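Local coordinates for putative primosome component (Streptococcus pyogenes serotype M3, PDB 2QGZ), which probably acts as a primosomal helicase loader, an ATP-binding protein of the P-loop NTPase class that helps deliver the replicative helicase to DNA, at residues I121-I126 / L169-H174; D142-Y147 / H174-K179; S183-H188 / P216-D221. One frame throughout, in Å; residues are numbered along the deposited sequence.

Interaction 1 (I121-I126 / L169-H174); sequences IHLSDI and LAAMAH. With PO4 (phosphate ion), chain C.
His-174, with CG anti to its backbone N (chi1 -165°), and His-122, with CG beside its own N (chi1 -53°), turn their imidazoles toward each other, although the CB of His-122 points away from the helix. The rings meet obliquely, centroids 4.3 Å apart and planes at 40°, with NE2 of His-174 over one face of His-122 near its rim.

Beside the ring pair, loop and helix come close because the helix offers only a methyl there. Ala-171 CB lies 3.7 Å from His-122 O, 3.8 Å from Ile-126 CG1 and 4.0 Å from Leu-123 CD2; the branched side chains of the loop close round it. Ala-171 also points its CA-H almost straight at Ile-121 O, with CA 3.3 Å from that oxygen. At the preceding helix residue, Ile-121 CD1 packs on Ala-170 CB at 3.8 Å. Helix 165-179 begins at a sequence resembling the Walker A P-loop of ATP-binding proteins; the loop thus packs against a helix that probably starts at the nucleotide site.

The loop makes a short 3-10 turn, in which Asp-125 N bonds back to His-122 O, and the Asp-125 carboxylate returns the grip: His-122 N donates a hydrogen bond to OD2 (3.0 Å), on the anti side of the carboxylate and somewhat out of its plane. A phosphate ion, probably from the crystallisation liquor, accepts a weak hydrogen bond from Ser-124 N.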
loop_
_atom_site.group_PDB
_atom_site.type_symbol
_atom_site.label_atom_id
_atom_site.label_comp_id
_atom_site.label_asym_id
_atom_site.label_seq_id
_atom_site.Cartn_x
_atom_site.Cartn_y
_atom_site.Cartn_z
ATOM N N ILE A 121 -4.625 4.772 12.846
ATOM C CA ILE A 121 -3.879 3.611 13.329
ATOM C C ILE A 121 -2.439 3.990 13.646
ATOM O O ILE A 121 -1.718 4.479 12.778
ATOM C CB ILE A 121 -3.886 2.474 12.289
ATOM C CG1 ILE A 121 -5.336 2.100 11.965
ATOM C CG2 ILE A 121 -3.151 1.266 12.836
ATOM C CD1 ILE A 121 -5.481 0.996 10.958
ATOM N N HIS A 122 -2.026 3.761 14.892
ATOM C CA HIS A 122 -0.669 4.090 15.327
ATOM C C HIS A 122 0.251 2.865 15.397
ATOM O O HIS A 122 -0.206 1.722 15.477
ATOM C CB HIS A 122 -0.688 4.743 16.719
ATOM C CG HIS A 122 -1.602 5.925 16.841
ATOM N ND1 HIS A 122 -2.973 5.825 16.726
ATOM C CD2 HIS A 122 -1.346 7.224 17.132
ATOM C CE1 HIS A 122 -3.520 7.007 16.944
ATOM N NE2 HIS A 122 -2.554 7.873 17.194
ATOM N N LEU A 123 1.557 3.113 15.396
ATOM C CA LEU A 123 2.530 2.032 15.487
ATOM C C LEU A 123 2.305 1.192 16.738
ATOM O O LEU A 123 2.564 -0.004 16.738
ATOM C CB LEU A 123 3.954 2.591 15.529
ATOM C CG LEU A 123 4.483 3.253 14.262
ATOM C CD1 LEU A 123 5.838 3.858 14.570
ATOM C CD2 LEU A 123 4.562 2.222 13.127
ATOM N N SER A 124 1.845 1.826 17.809
ATOM C CA SER A 124 1.598 1.125 19.067
ATOM C C SER A 124 0.461 0.104 18.989
ATOM O O SER A 124 0.384 -0.799 19.822
ATOM C CB SER A 124 1.302 2.138 20.179
ATOM O OG SER A 124 0.336 3.095 19.761
ATOM N N ASP A 125 -0.414 0.241 17.994
ATOM C CA ASP A 125 -1.537 -0.687 17.835
ATOM C C ASP A 125 -1.140 -1.956 17.095
ATOM O O ASP A 125 -1.948 -2.876 16.978
ATOM C CB ASP A 125 -2.696 -0.033 17.057
ATOM C CG ASP A 125 -3.284 1.176 17.771
ATOM O OD1 ASP A 125 -3.605 1.075 18.984
ATOM O OD2 ASP A 125 -3.434 2.230 17.108
ATOM N N ILE A 126 0.090 -2.002 16.591
ATOM C CA ILE A 126 0.570 -3.159 15.833
ATOM C C ILE A 126 1.252 -4.216 16.702
ATOM O O ILE A 126 2.174 -3.910 17.458
ATOM C CB ILE A 126 1.574 -2.722 14.731
ATOM C CG1 ILE A 126 0.937 -1.666 13.825
ATOM C CG2 ILE A 126 2.023 -3.923 13.934
ATOM C CD1 ILE A 126 -0.444 -2.033 13.290
ATOM N N LEU A 169 0.517 -1.163 7.464
ATOM C CA LEU A 169 0.850 -0.147 6.473
ATOM C C LEU A 169 0.177 1.182 6.813
ATOM O O LEU A 169 0.740 2.250 6.578
ATOM C CB LEU A 169 0.436 -0.635 5.080
ATOM C CG LEU A 169 1.536 -1.202 4.170
ATOM C CD1 LEU A 169 2.574 -1.957 4.978
ATOM C CD2 LEU A 169 0.906 -2.093 3.103
ATOM N N ALA A 170 -1.025 1.118 7.374
ATOM C CA ALA A 170 -1.721 2.336 7.770
ATOM C C ALA A 170 -0.958 2.990 8.929
ATOM O O ALA A 170 -0.896 4.227 9.036
ATOM C CB ALA A 170 -3.136 2.020 8.190
ATOM N N ALA A 171 -0.376 2.166 9.799
ATOM C CA ALA A 171 0.382 2.700 10.924
ATOM C C ALA A 171 1.631 3.407 10.403
ATOM O O ALA A 171 2.090 4.403 10.979
ATOM C CB ALA A 171 0.774 1.585 11.876
ATOM N N MET A 172 2.189 2.874 9.322
ATOM C CA MET A 172 3.375 3.466 8.706
ATOM C C MET A 172 2.977 4.835 8.146
ATOM O O MET A 172 3.710 5.808 8.304
ATOM C CB MET A 172 3.903 2.572 7.573
ATOM C CG MET A 172 5.171 3.074 6.905
ATOM S SD MET A 172 5.535 2.213 5.342
ATOM C CE MET A 172 4.171 2.849 4.306
ATOM N N ALA A 173 1.812 4.908 7.503
ATOM C CA ALA A 173 1.330 6.168 6.929
ATOM C C ALA A 173 1.110 7.215 8.023
ATOM O O ALA A 173 1.383 8.399 7.831
ATOM C CB ALA A 173 0.019 5.942 6.159
ATOM N N HIS A 174 0.609 6.769 9.169
ATOM C CA HIS A 174 0.353 7.673 10.279
ATOM C C HIS A 174 1.656 8.211 10.859
ATOM O O HIS A 174 1.730 9.373 11.251
ATOM C CB HIS A 174 -0.444 6.958 11.363
ATOM C CG HIS A 174 -1.048 7.881 12.371
ATOM N ND1 HIS A 174 -0.312 8.471 13.378
ATOM C CD2 HIS A 174 -2.317 8.340 12.508
ATOM C CE1 HIS A 174 -1.104 9.253 14.092
ATOM N NE2 HIS A 174 -2.323 9.191 13.586
HETATM P P PO4 C . 1.438 6.086 19.431
HETATM O O1 PO4 C . 0.995 7.352 18.726
HETATM O O2 PO4 C . 1.916 5.096 18.405
HETATM O O3 PO4 C . 2.556 6.399 20.386
HETATM O O4 PO4 C . 0.274 5.514 20.211
#

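Interaction 2 (D142-Y147 / H174-K179); sequences DFVEQY and HELSEK
Leu-176 meets Phe-143, Val-144 and Tyr-147 in a wholly apolar core between helices 131-146 and 165-179. Its chi2 of 179° extends CD1 away from its own backbone, and this methyl reaches the edge of the Phe-143 ring in plane, 3.8 Å from CE2, the two side chains crossing at about a right angle. The other methyl, CD2, settles against the neighbouring helix backbone, 3.9 Å from Val-144 CA, and also touches Tyr-147 CB at 4.1 Å. Val-144 and Leu-176 slide past each other in opposite directions, with Val-144 CG2 3.9 Å from Leu-176 CG; compact branching at one position and a longer arm at the other suit this interleaving.

A mixed contact borders the core. Glu-175 is bent at chi2 (70°), and its aliphatic CG, 4.0 Å from Val-144 CG1, does the packing, which lets a residue with a charged tip serve at a partly exposed margin.

The hydrogen bonds come from just outside the two segments: Lys-180, next after 174-179, reaches across with NZ to Val-144 O, while Ser-177 OG bonds to Ile-105 O.

The helix axes approach to 9.9 Å and run nearly parallel, 22° apart. Phe-143 meets Phe-252 edge-to-face, while Tyr-147 and Leu-176 rest on Val-217, as expected of two neighbouring helices packed on one face of a parallel sheet in the alpha/beta fold of P-loop NTPases.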
loop_
_atom_site.group_PDB
_atom_site.type_symbol
_atom_site.label_atom_id
_atom_site.label_comp_id
_atom_site.label_asym_id
_atom_site.label_seq_id
_atom_site.Cartn_x
_atom_site.Cartn_y
_atom_site.Cartn_z
ATOM N N ASP A 142 12.304 1.286 9.122
ATOM C CA ASP A 142 13.429 1.737 8.312
ATOM C C ASP A 142 12.930 2.692 7.244
ATOM O O ASP A 142 13.578 3.696 6.942
ATOM C CB ASP A 142 14.125 0.567 7.618
ATOM C CG ASP A 142 14.901 -0.306 8.584
ATOM O OD1 ASP A 142 15.452 0.242 9.578
ATOM O OD2 ASP A 142 14.971 -1.535 8.335
ATOM N N PHE A 143 11.774 2.374 6.672
ATOM C CA PHE A 143 11.205 3.202 5.625
ATOM C C PHE A 143 10.909 4.604 6.133
ATOM O O PHE A 143 11.290 5.590 5.511
ATOM C CB PHE A 143 9.912 2.592 5.082
ATOM C CG PHE A 143 9.374 3.326 3.888
ATOM C CD1 PHE A 143 9.777 2.978 2.604
ATOM C CD2 PHE A 143 8.516 4.415 4.055
ATOM C CE1 PHE A 143 9.338 3.707 1.499
ATOM C CE2 PHE A 143 8.071 5.147 2.964
ATOM C CZ PHE A 143 8.485 4.794 1.677
ATOM N N VAL A 144 10.215 4.691 7.260
ATOM C CA VAL A 144 9.882 5.984 7.839
ATOM C C VAL A 144 11.151 6.760 8.197
ATOM O O VAL A 144 11.281 7.939 7.885
ATOM C CB VAL A 144 9.024 5.815 9.110
ATOM C CG1 VAL A 144 8.871 7.147 9.823
ATOM C CG2 VAL A 144 7.667 5.262 8.744
ATOM N N GLU A 145 12.087 6.080 8.840
ATOM C CA GLU A 145 13.333 6.698 9.269
ATOM C C GLU A 145 14.194 7.191 8.095
ATOM O O GLU A 145 14.795 8.266 8.160
ATOM C CB GLU A 145 14.108 5.686 10.121
ATOM C CG GLU A 145 15.150 6.271 11.042
ATOM C CD GLU A 145 15.857 5.209 11.887
ATOM O OE1 GLU A 145 16.789 5.573 12.634
ATOM O OE2 GLU A 145 15.487 4.016 11.807
ATOM N N GLN A 146 14.231 6.411 7.017
ATOM C CA GLN A 146 15.030 6.747 5.841
ATOM C C GLN A 146 14.327 7.572 4.751
ATOM O O GLN A 146 14.923 7.863 3.722
ATOM C CB GLN A 146 15.583 5.456 5.233
ATOM C CG GLN A 146 16.520 4.718 6.165
ATOM C CD GLN A 146 16.731 3.261 5.783
ATOM O OE1 GLN A 146 17.322 2.497 6.547
ATOM N NE2 GLN A 146 16.249 2.868 4.606
ATOM N N TYR A 147 13.075 7.956 4.975
ATOM C CA TYR A 147 12.343 8.734 3.979
ATOM C C TYR A 147 12.714 10.221 3.972
ATOM O O TYR A 147 12.701 10.882 5.008
ATOM C CB TYR A 147 10.834 8.592 4.196
ATOM C CG TYR A 147 10.016 9.317 3.156
ATOM C CD1 TYR A 147 9.716 10.674 3.292
ATOM C CD2 TYR A 147 9.601 8.662 1.995
ATOM C CE1 TYR A 147 9.027 11.361 2.296
ATOM C CE2 TYR A 147 8.916 9.338 0.988
ATOM C CZ TYR A 147 8.633 10.686 1.143
ATOM O OH TYR A 147 7.973 11.356 0.140
ATOM N N HIS A 174 0.609 6.769 9.169
ATOM C CA HIS A 174 0.353 7.673 10.279
ATOM C C HIS A 174 1.656 8.211 10.859
ATOM O O HIS A 174 1.730 9.373 11.251
ATOM C CB HIS A 174 -0.444 6.958 11.363
ATOM C CG HIS A 174 -1.048 7.881 12.371
ATOM N ND1 HIS A 174 -0.312 8.471 13.378
ATOM C CD2 HIS A 174 -2.317 8.340 12.508
ATOM C CE1 HIS A 174 -1.104 9.253 14.092
ATOM N NE2 HIS A 174 -2.323 9.191 13.586
ATOM N N GLU A 175 2.685 7.371 10.899
ATOM C CA GLU A 175 3.977 7.775 11.432
ATOM C C GLU A 175 4.699 8.696 10.437
ATOM O O GLU A 175 5.426 9.611 10.836
ATOM C CB GLU A 175 4.812 6.534 11.727
ATOM C CG GLU A 175 6.014 6.758 12.608
ATOM C CD GLU A 175 5.655 7.081 14.050
ATOM O OE1 GLU A 175 4.560 6.690 14.518
ATOM O OE2 GLU A 175 6.492 7.710 14.731
ATOM N N LEU A 176 4.498 8.455 9.143
ATOM C CA LEU A 176 5.112 9.290 8.110
ATOM C C LEU A 176 4.531 10.696 8.175
ATOM O O LEU A 176 5.238 11.684 7.987
ATOM C CB LEU A 176 4.866 8.712 6.715
ATOM C CG LEU A 176 5.905 7.716 6.207
ATOM C CD1 LEU A 176 5.507 7.215 4.830
ATOM C CD2 LEU A 176 7.257 8.389 6.159
ATOM N N SER A 177 3.234 10.781 8.436
ATOM C CA SER A 177 2.584 12.069 8.537
ATOM C C SER A 177 2.991 12.787 9.818
ATOM O O SER A 177 3.120 14.005 9.828
ATOM C CB SER A 177 1.071 11.904 8.513
ATOM O OG SER A 177 0.449 13.130 8.842
ATOM N N GLU A 178 3.200 12.036 10.895
ATOM C CA GLU A 178 3.577 12.643 12.168
ATOM C C GLU A 178 5.040 13.061 12.247
ATOM O O GLU A 178 5.343 14.179 12.653
ATOM C CB GLU A 178 3.267 11.702 13.337
ATOM C CG GLU A 178 3.667 12.281 14.693
ATOM C CD GLU A 178 3.215 11.439 15.874
ATOM O OE1 GLU A 178 3.398 11.894 17.026
ATOM O OE2 GLU A 178 2.682 10.329 15.660
ATOM N N LYS A 179 5.947 12.172 11.871
ATOM C CA LYS A 179 7.367 12.494 11.930
ATOM C C LYS A 179 7.766 13.402 10.786
ATOM O O LYS A 179 8.301 14.486 11.003
ATOM C CB LYS A 179 8.197 11.211 11.926
ATOM C CG LYS A 179 8.015 10.417 13.208
ATOM C CD LYS A 179 8.394 11.283 14.398
ATOM C CE LYS A 179 7.987 10.654 15.709
ATOM N NZ LYS A 179 8.498 11.450 16.866
#

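Interaction 3 (S183-H188 / P216-D221); sequences STTLLH and PVLILD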
loop_
_atom_site.group_PDB
_atom_site.type_symbol
_atom_site.label_atom_id
_atom_site.label_comp_id
_atom_site.label_asym_id
_atom_site.label_seq_id
_atom_site.Cartn_x
_atom_site.Cartn_y
_atom_site.Cartn_z
ATOM N N SER A 183 2.212 13.059 2.872
ATOM C CA SER A 183 0.851 12.580 2.675
ATOM C C SER A 183 0.938 11.172 2.105
ATOM O O SER A 183 1.857 10.849 1.361
ATOM C CB SER A 183 0.101 13.474 1.677
ATOM O OG SER A 183 0.019 14.816 2.130
ATOM N N THR A 184 -0.020 10.334 2.458
ATOM C CA THR A 184 -0.050 8.969 1.972
ATOM C C THR A 184 -1.476 8.698 1.551
ATOM O O THR A 184 -2.406 9.288 2.098
ATOM C CB THR A 184 0.335 7.951 3.083
ATOM O OG1 THR A 184 1.702 8.137 3.469
ATOM C CG2 THR A 184 0.162 6.522 2.586
ATOM N N THR A 185 -1.648 7.825 0.566
ATOM C CA THR A 185 -2.977 7.458 0.121
ATOM C C THR A 185 -3.123 5.961 0.292
ATOM O O THR A 185 -2.299 5.183 -0.196
ATOM C CB THR A 185 -3.223 7.808 -1.354
ATOM O OG1 THR A 185 -3.215 9.230 -1.514
ATOM C CG2 THR A 185 -4.575 7.269 -1.811
ATOM N N LEU A 186 -4.164 5.569 1.019
ATOM C CA LEU A 186 -4.467 4.165 1.255
ATOM C C LEU A 186 -5.659 3.900 0.349
ATOM O O LEU A 186 -6.700 4.530 0.477
ATOM C CB LEU A 186 -4.843 3.956 2.720
ATOM C CG LEU A 186 -3.767 4.396 3.715
ATOM C CD1 LEU A 186 -4.372 4.591 5.096
ATOM C CD2 LEU A 186 -2.680 3.353 3.755
ATOM N N LEU A 187 -5.502 2.962 -0.568
ATOM C CA LEU A 187 -6.548 2.672 -1.528
ATOM C C LEU A 187 -6.944 1.202 -1.589
ATOM O O LEU A 187 -6.088 0.326 -1.684
ATOM C CB LEU A 187 -6.067 3.162 -2.895
ATOM C CG LEU A 187 -6.786 2.818 -4.192
ATOM C CD1 LEU A 187 -6.473 3.891 -5.223
ATOM C CD2 LEU A 187 -6.349 1.439 -4.687
ATOM N N HIS A 188 -8.242 0.929 -1.524
ATOM C CA HIS A 188 -8.719 -0.447 -1.604
ATOM C C HIS A 188 -8.860 -0.747 -3.094
ATOM O O HIS A 188 -9.855 -0.373 -3.714
ATOM C CB HIS A 188 -10.069 -0.593 -0.902
ATOM C CG HIS A 188 -10.530 -2.012 -0.780
ATOM N ND1 HIS A 188 -11.687 -2.474 -1.369
ATOM C CD2 HIS A 188 -9.978 -3.076 -0.147
ATOM C CE1 HIS A 188 -11.829 -3.762 -1.102
ATOM N NE2 HIS A 188 -10.805 -4.151 -0.363
ATOM N N PRO A 216 2.976 11.143 -2.812
ATOM C CA PRO A 216 4.301 10.736 -2.327
ATOM C C PRO A 216 4.448 9.256 -1.987
ATOM O O PRO A 216 5.461 8.639 -2.311
ATOM C CB PRO A 216 4.502 11.626 -1.108
ATOM C CG PRO A 216 3.754 12.871 -1.489
ATOM C CD PRO A 216 2.481 12.311 -2.061
ATOM N N VAL A 217 3.446 8.702 -1.320
ATOM C CA VAL A 217 3.461 7.302 -0.923
ATOM C C VAL A 217 2.072 6.746 -1.174
ATOM O O VAL A 217 1.085 7.298 -0.698
ATOM C CB VAL A 217 3.783 7.138 0.569
ATOM C CG1 VAL A 217 3.717 5.683 0.950
ATOM C CG2 VAL A 217 5.152 7.685 0.868
ATOM N N LEU A 218 2.009 5.646 -1.911
ATOM C CA LEU A 218 0.742 5.027 -2.263
ATOM C C LEU A 218 0.664 3.588 -1.763
ATOM O O LEU A 218 1.609 2.800 -1.946
ATOM C CB LEU A 218 0.572 5.061 -3.785
ATOM C CG LEU A 218 -0.680 4.381 -4.336
ATOM C CD1 LEU A 218 -1.933 5.121 -3.860
ATOM C CD2 LEU A 218 -0.615 4.368 -5.856
ATOM N N ILE A 219 -0.457 3.252 -1.131
ATOM C CA ILE A 219 -0.678 1.914 -0.612
ATOM C C ILE A 219 -1.835 1.300 -1.401
ATOM O O ILE A 219 -2.949 1.821 -1.367
ATOM C CB ILE A 219 -1.109 1.938 0.880
ATOM C CG1 ILE A 219 -0.121 2.751 1.731
ATOM C CG2 ILE A 219 -1.283 0.508 1.389
ATOM C CD1 ILE A 219 1.271 2.195 1.793
ATOM N N LEU A 220 -1.579 0.205 -2.107
ATOM C CA LEU A 220 -2.632 -0.466 -2.871
ATOM C C LEU A 220 -3.092 -1.704 -2.080
ATOM O O LEU A 220 -2.501 -2.779 -2.194
ATOM C CB LEU A 220 -2.100 -0.876 -4.253
ATOM C CG LEU A 220 -1.594 0.292 -5.103
ATOM C CD1 LEU A 220 -0.974 -0.228 -6.373
ATOM C CD2 LEU A 220 -2.735 1.234 -5.435
ATOM N N ASP A 221 -4.141 -1.537 -1.276
ATOM C CA ASP A 221 -4.673 -2.615 -0.444
ATOM C C ASP A 221 -5.312 -3.765 -1.222
ATOM O O ASP A 221 -6.064 -3.564 -2.168
ATOM C CB ASP A 221 -5.663 -2.056 0.576
ATOM C CG ASP A 221 -6.273 -3.136 1.450
ATOM O OD1 ASP A 221 -5.518 -3.913 2.074
ATOM O OD2 ASP A 221 -7.520 -3.202 1.521
#
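The imidazole of His-188 receives Asp-221 at its edge: OD2 lies in the ring plane, 3.0 Å from CD2, and ring and carboxylate planes are 38° apart. Elsewhere on that rim, ND1 is hydrogen-bonded to Ser-191 OG and NE2 weakly to Asp-222 OD1, while Asp-221 OD1 is bonded to Thr-254 OG1.

Behind this polar end, strands 184-188 and 217-221 run parallel. Thr-185 N bonds to Val-217 O, Thr-185 O receives Ile-219 N at 2.8 Å, Leu-187 N bonds to Ile-219 O, and Leu-187 O receives Asp-221 N at 2.7 Å. Leu-186 and Ile-219 lie side by side on the face that helix 165-179 packs against, Leu-186 CD2 a tight 3.3 Å from Ile-219 CG1. Leu-187 and Leu-220 do the same on the other face, Leu-187 CD2 3.7 Å from Leu-220 CD2. Branched aliphatic residues suit strands buried on both faces.

An apolar run ending in Asp-221 and Asp-222, with Asp-221 touching Ser-166 of the P-loop-like sequence, fits a Walker B strand. The chemistry thus changes along the pair: apolar side chains fill both faces of the hydrogen-bonded strands, and Asp-221 and Asp-222 close strand 217-221 beside His-188 of its neighbour, where nucleotide and metal would be expected.

Interactions 1 and 2 grip different sides of helix 165-179 and share His-174: the loop 121-126 lies on one flank, helix 131-146 on another. Both rely on side-chain packing, whereas interaction 3, whose centre lies about 5 Å from the centre of the chain, is knit by backbone hydrogen bonds within the sheet. The three join in one layered core. Met-172 CG reaches Val-144 CG2 at 3.8 Å, and Leu-169 CD2 reaches Ile-219 CG2 at 3.8 Å, while Leu-176 CD1 comes within 4.0 Å of Val-217 CG2. All three are largely buried, but interaction 1 includes the exposed residue His-122 at its margin, and interaction 3 turns polar toward the probable nucleotide site.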